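PDB 5MUJ: beta-galactosidase from Bacteroides thetaiotaomicron, which probably hydrolyses glycosidic linkages in the plant pectin rhamnogalacturonan II, whose chain B oligosaccharide it binds. Local coordinates for residues A[37-49]-A[317-329]. Residues are numbered along the deposited sequence; the frame is centred on the assembly and turned at random. Where two conformers were deposited one is given.
Sequences IYEEVKTPYKYGL and GADLIIPSKNYDE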
loop_
_atom_site.group_PDB
_atom_site.type_symbol
_atom_site.label_atom_id
_atom_site.label_comp_id
_atom_site.label_asym_id
_atom_site.label_seq_id
_atom_site.Cartn_x
_atom_site.Cartn_y
_atom_site.Cartn_z
ATOM N N ILE A 37 -5.178 10.836 -18.129
ATOM C CA ILE A 37 -4.554 10.341 -16.878
ATOM C C ILE A 37 -3.737 9.077 -17.159
ATOM O O ILE A 37 -2.587 8.981 -16.733
ATOM C CB ILE A 37 -5.599 10.075 -15.761
ATOM C CG1 ILE A 37 -6.164 11.417 -15.297
ATOM C CG2 ILE A 37 -4.957 9.336 -14.583
ATOM C CD1 ILE A 37 -7.454 11.303 -14.508
ATOM N N TYR A 38 -4.302 8.139 -17.924
ATOM C CA TYR A 38 -3.553 6.938 -18.330
ATOM C C TYR A 38 -2.205 7.296 -19.015
ATOM O O TYR A 38 -1.171 6.755 -18.666
ATOM C CB TYR A 38 -4.409 6.005 -19.225
ATOM C CG TYR A 38 -3.627 4.842 -19.819
ATOM C CD1 TYR A 38 -3.399 3.678 -19.111
ATOM C CD2 TYR A 38 -3.124 4.922 -21.112
ATOM C CE1 TYR A 38 -2.674 2.621 -19.665
ATOM C CE2 TYR A 38 -2.412 3.880 -21.669
ATOM C CZ TYR A 38 -2.181 2.745 -20.960
ATOM O OH TYR A 38 -1.474 1.708 -21.488
ATOM N N GLU A 39 -2.243 8.199 -19.983
ATOM C CA GLU A 39 -1.044 8.567 -20.727
ATOM C C GLU A 39 -0.047 9.220 -19.774
ATOM O O GLU A 39 1.144 8.990 -19.883
ATOM C CB GLU A 39 -1.427 9.503 -21.850
ATOM C CG GLU A 39 -2.232 8.879 -22.968
ATOM C CD GLU A 39 -1.679 7.590 -23.578
ATOM O OE1 GLU A 39 -0.442 7.382 -23.636
ATOM O OE2 GLU A 39 -2.490 6.783 -24.074
ATOM N N GLU A 40 -0.537 10.008 -18.823
ATOM C CA GLU A 40 0.325 10.663 -17.820
ATOM C C GLU A 40 1.005 9.688 -16.846
ATOM O O GLU A 40 2.142 9.921 -16.439
ATOM C CB GLU A 40 -0.502 11.713 -17.052
ATOM C CG GLU A 40 0.226 12.527 -15.977
ATOM C CD GLU A 40 1.323 13.442 -16.505
ATOM O OE1 GLU A 40 1.337 13.753 -17.717
ATOM O OE2 GLU A 40 2.144 13.870 -15.665
ATOM N N VAL A 41 0.300 8.618 -16.438
ATOM C CA VAL A 41 0.825 7.732 -15.368
ATOM C C VAL A 41 1.445 6.418 -15.840
ATOM O O VAL A 41 2.034 5.693 -15.040
ATOM C CB VAL A 41 -0.246 7.439 -14.288
ATOM C CG1 VAL A 41 -0.838 8.745 -13.797
ATOM C CG2 VAL A 41 -1.307 6.512 -14.839
ATOM N N LYS A 42 1.356 6.111 -17.130
ATOM C CA LYS A 42 1.773 4.790 -17.585
ATOM C C LYS A 42 3.284 4.597 -17.479
ATOM O O LYS A 42 4.050 5.558 -17.631
ATOM C CB LYS A 42 1.278 4.473 -18.998
ATOM C CG LYS A 42 1.853 5.398 -20.072
ATOM C CD LYS A 42 1.264 5.120 -21.450
ATOM C CE LYS A 42 2.103 5.758 -22.559
ATOM N NZ LYS A 42 1.591 5.419 -23.908
ATOM N N THR A 43 3.661 3.344 -17.276
ATOM C CA THR A 43 5.022 2.885 -17.139
ATOM C C THR A 43 5.234 1.565 -17.873
ATOM O O THR A 43 5.160 0.493 -17.284
ATOM C CB THR A 43 5.380 2.724 -15.672
ATOM O OG1 THR A 43 4.437 1.813 -15.048
ATOM C CG2 THR A 43 5.406 4.066 -15.013
ATOM N N PRO A 44 5.472 1.629 -19.197
ATOM C CA PRO A 44 5.631 0.422 -20.001
ATOM C C PRO A 44 6.906 -0.409 -19.774
ATOM O O PRO A 44 6.928 -1.590 -20.149
ATOM C CB PRO A 44 5.652 0.980 -21.441
ATOM C CG PRO A 44 4.931 2.274 -21.358
ATOM C CD PRO A 44 5.369 2.829 -20.047
ATOM N N TYR A 45 7.922 0.201 -19.154
ATOM C CA TYR A 45 9.333 -0.310 -19.205
ATOM C C TYR A 45 9.729 -0.852 -17.813
ATOM O O TYR A 45 9.857 -0.094 -16.832
ATOM C CB TYR A 45 10.355 0.761 -19.720
ATOM C CG TYR A 45 9.958 1.206 -21.099
ATOM C CD1 TYR A 45 10.109 0.348 -22.201
ATOM C CD2 TYR A 45 9.274 2.361 -21.291
ATOM C CE1 TYR A 45 9.663 0.709 -23.463
ATOM C CE2 TYR A 45 8.802 2.723 -22.547
ATOM C CZ TYR A 45 9.016 1.906 -23.633
ATOM O OH TYR A 45 8.539 2.258 -24.890
ATOM N N LYS A 46 9.917 -2.157 -17.718
ATOM C CA LYS A 46 10.194 -2.778 -16.395
ATOM C C LYS A 46 11.688 -2.759 -16.095
ATOM O O LYS A 46 12.482 -3.414 -16.767
ATOM C CB LYS A 46 9.652 -4.200 -16.355
ATOM C CG LYS A 46 8.121 -4.170 -16.374
ATOM C CD LYS A 46 7.461 -5.500 -16.075
ATOM C CE LYS A 46 5.971 -5.310 -15.989
ATOM N NZ LYS A 46 5.397 -6.668 -15.801
ATOM N N TYR A 47 12.046 -1.996 -15.082
ATOM C CA TYR A 47 13.471 -1.852 -14.683
ATOM C C TYR A 47 13.927 -3.146 -14.044
ATOM O O TYR A 47 14.978 -3.682 -14.364
ATOM C CB TYR A 47 13.633 -0.722 -13.727
ATOM C CG TYR A 47 15.024 -0.575 -13.191
ATOM C CD1 TYR A 47 16.003 0.089 -13.922
ATOM C CD2 TYR A 47 15.356 -1.062 -11.934
ATOM C CE1 TYR A 47 17.285 0.221 -13.435
ATOM C CE2 TYR A 47 16.649 -0.941 -11.429
ATOM C CZ TYR A 47 17.605 -0.279 -12.190
ATOM O OH TYR A 47 18.897 -0.131 -11.726
ATOM N N GLY A 48 13.111 -3.636 -13.113
ATOM C CA GLY A 48 13.292 -4.909 -12.454
ATOM C C GLY A 48 13.261 -4.683 -10.961
ATOM O O GLY A 48 12.727 -3.665 -10.490
ATOM N N LEU A 49 13.852 -5.602 -10.218
ATOM C CA LEU A 49 13.723 -5.575 -8.762
ATOM C C LEU A 49 14.470 -4.400 -8.156
ATOM O O LEU A 49 15.568 -4.002 -8.639
ATOM C CB LEU A 49 14.155 -6.897 -8.150
ATOM C CG LEU A 49 13.286 -8.098 -8.556
ATOM C CD1 LEU A 49 14.004 -9.421 -8.427
ATOM C CD2 LEU A 49 11.986 -8.132 -7.746
ATOM N N GLY A 317 -9.350 0.918 -19.727
ATOM C CA GLY A 317 -8.311 0.499 -20.705
ATOM C C GLY A 317 -7.372 -0.493 -20.071
ATOM O O GLY A 317 -7.649 -1.012 -18.999
ATOM N N ALA A 318 -6.223 -0.706 -20.715
ATOM C CA ALA A 318 -5.223 -1.691 -20.299
ATOM C C ALA A 318 -4.771 -1.393 -18.889
ATOM O O ALA A 318 -4.600 -0.249 -18.508
ATOM C CB ALA A 318 -4.004 -1.658 -21.237
ATOM N N ASP A 319 -4.514 -2.452 -18.156
ATOM C CA ASP A 319 -4.037 -2.322 -16.785
ATOM C C ASP A 319 -2.618 -1.726 -16.809
ATOM O O ASP A 319 -1.863 -1.970 -17.736
ATOM C CB ASP A 319 -4.013 -3.679 -16.164
ATOM C CG ASP A 319 -5.426 -4.188 -15.870
ATOM O OD1 ASP A 319 -6.267 -3.362 -15.460
ATOM O OD2 ASP A 319 -5.659 -5.385 -16.054
ATOM N N LEU A 320 -2.268 -1.037 -15.743
ATOM C CA LEU A 320 -0.963 -0.334 -15.680
ATOM C C LEU A 320 0.198 -1.287 -15.518
ATOM O O LEU A 320 1.265 -1.080 -16.143
ATOM C CB LEU A 320 -0.970 0.623 -14.505
ATOM C CG LEU A 320 -1.895 1.831 -14.566
ATOM C CD1 LEU A 320 -1.727 2.722 -13.342
ATOM C CD2 LEU A 320 -1.675 2.634 -15.845
ATOM N N ILE A 321 0.069 -2.261 -14.634
ATOM C CA ILE A 321 1.104 -3.249 -14.345
ATOM C C ILE A 321 0.467 -4.613 -14.343
ATOM O O ILE A 321 -0.528 -4.821 -13.625
ATOM C CB ILE A 321 1.761 -3.051 -12.947
ATOM C CG1 ILE A 321 2.295 -1.633 -12.793
ATOM C CG2 ILE A 321 2.850 -4.096 -12.692
ATOM C CD1 ILE A 321 3.564 -1.301 -13.607
ATOM N N ILE A 322 0.993 -5.529 -15.138
ATOM C CA ILE A 322 0.520 -6.901 -15.201
ATOM C C ILE A 322 1.681 -7.861 -15.192
ATOM O O ILE A 322 2.814 -7.462 -15.587
ATOM C CB ILE A 322 -0.371 -7.166 -16.457
ATOM C CG1 ILE A 322 0.432 -7.204 -17.780
ATOM C CG2 ILE A 322 -1.503 -6.138 -16.538
ATOM C CD1 ILE A 322 -0.413 -7.556 -18.991
ATOM N N PRO A 323 1.467 -9.143 -14.828
ATOM C CA PRO A 323 2.509 -10.176 -14.965
ATOM C C PRO A 323 2.982 -10.293 -16.404
ATOM O O PRO A 323 2.158 -10.403 -17.313
ATOM C CB PRO A 323 1.790 -11.472 -14.541
ATOM C CG PRO A 323 0.779 -10.995 -13.556
ATOM C CD PRO A 323 0.306 -9.663 -14.083
ATOM N N SER A 324 4.296 -10.246 -16.608
ATOM C CA SER A 324 4.858 -10.311 -17.959
ATOM C C SER A 324 6.327 -10.775 -18.020
ATOM O O SER A 324 6.798 -11.128 -19.082
ATOM C CB SER A 324 4.669 -8.960 -18.639
ATOM O OG SER A 324 5.772 -8.094 -18.312
ATOM N N LYS A 325 7.019 -10.797 -16.879
ATOM C CA LYS A 325 8.419 -11.209 -16.777
ATOM C C LYS A 325 8.537 -12.395 -15.846
ATOM O O LYS A 325 7.642 -12.646 -15.047
ATOM C CB LYS A 325 9.243 -10.068 -16.200
ATOM C CG LYS A 325 9.288 -8.856 -17.120
ATOM C CD LYS A 325 10.521 -7.981 -16.932
ATOM C CE LYS A 325 11.807 -8.765 -17.006
ATOM N NZ LYS A 325 11.828 -9.722 -18.147
ATOM N N ASN A 326 9.672 -13.076 -15.901
ATOM C CA ASN A 326 10.000 -14.146 -14.965
ATOM C C ASN A 326 9.644 -13.778 -13.515
ATOM O O ASN A 326 8.877 -14.483 -12.832
ATOM C CB ASN A 326 11.518 -14.452 -15.066
ATOM C CG ASN A 326 12.417 -13.287 -14.575
ATOM O OD1 ASN A 326 12.309 -12.129 -15.033
ATOM N ND2 ASN A 326 13.290 -13.589 -13.607
ATOM N N TYR A 327 10.151 -12.619 -13.093
ATOM C CA TYR A 327 10.190 -12.286 -11.706
ATOM C C TYR A 327 8.781 -11.857 -11.199
ATOM O O TYR A 327 8.560 -11.825 -9.990
ATOM C CB TYR A 327 11.304 -11.247 -11.442
ATOM C CG TYR A 327 11.047 -9.846 -11.963
ATOM C CD1 TYR A 327 10.055 -9.073 -11.371
ATOM C CD2 TYR A 327 11.739 -9.293 -13.060
ATOM C CE1 TYR A 327 9.773 -7.794 -11.776
ATOM C CE2 TYR A 327 11.440 -7.987 -13.480
ATOM C CZ TYR A 327 10.426 -7.251 -12.839
ATOM O OH TYR A 327 10.026 -5.950 -13.143
ATOM N N ASP A 328 7.866 -11.478 -12.103
ATOM C CA ASP A 328 6.456 -11.114 -11.673
ATOM C C ASP A 328 5.339 -11.938 -12.311
ATOM O O ASP A 328 4.160 -11.504 -12.371
ATOM C CB ASP A 328 6.186 -9.607 -11.852
ATOM C CG ASP A 328 6.185 -9.140 -13.316
ATOM O OD1 ASP A 328 6.078 -9.973 -14.236
ATOM O OD2 ASP A 328 6.297 -7.900 -13.558
ATOM N N GLU A 329 5.688 -13.166 -12.667
ATOM C CA GLU A 329 4.841 -13.970 -13.519
ATOM C C GLU A 329 3.506 -14.422 -12.878
ATOM O O GLU A 329 2.610 -14.815 -13.602
ATOM C CB GLU A 329 5.592 -15.191 -14.018
ATOM C CG GLU A 329 5.846 -16.252 -12.962
ATOM C CD GLU A 329 6.918 -17.279 -13.310
ATOM O OE1 GLU A 329 7.227 -17.495 -14.508
ATOM O OE2 GLU A 329 7.449 -17.888 -12.360
HETATM O O HOH W 1 -0.643 -0.235 -19.984
HETATM O O HOH W 2 1.736 1.184 -17.565
HETATM O O HOH W 3 3.902 -1.864 -17.324
#
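Lys46 lies on strand 45-51, the N-terminal strand that closes the last blade of this five-bladed beta-propeller, and its ammonium group fills a polar pocket in the loop before that blade. All its torsions beyond CG lie near 180°, a straight reach that carries NZ to three acceptors. It points almost straight onto the carbonyl of Ile322 (NZ to O 2.7 Å, C=O...N angle 166°), donates to Ser324 OG at 2.9 Å, and forms a salt bridge to Asp328 OD2 at 2.7 Å, on the syn side, somewhat out of the carboxylate plane. The other oxygen, Asp328 OD1, takes the backbone N-H groups of Ser324 and Lys325 from opposite faces, which fixes the carboxylate's rotation. A methionine in place of Lys46 would probably leave the Asp328 charge without its cation and the Ile322 carbonyl without this donor. Nearer the strand, Tyr327 lays its phenol end against Gly48, OH to CA 3.5 Å, while that hydroxyl hydrogen-bonds to the hydroxyl of Tyr348. At the other end, Leu320 CD2 packs against Tyr38 CD1 at 3.8 Å and Val41 CG2 at 4.0 Å. Between the two ends a water bridges Thr43 N and Leu320 O. Helix 31-41 thus leans on Ala318 and Leu320, with Phe286 of strand 282-290 touching both Val41 and Leu320; strand 45-51 pairs with 357-363, and Tyr348 of strand 343-351 backs the lysine pocket.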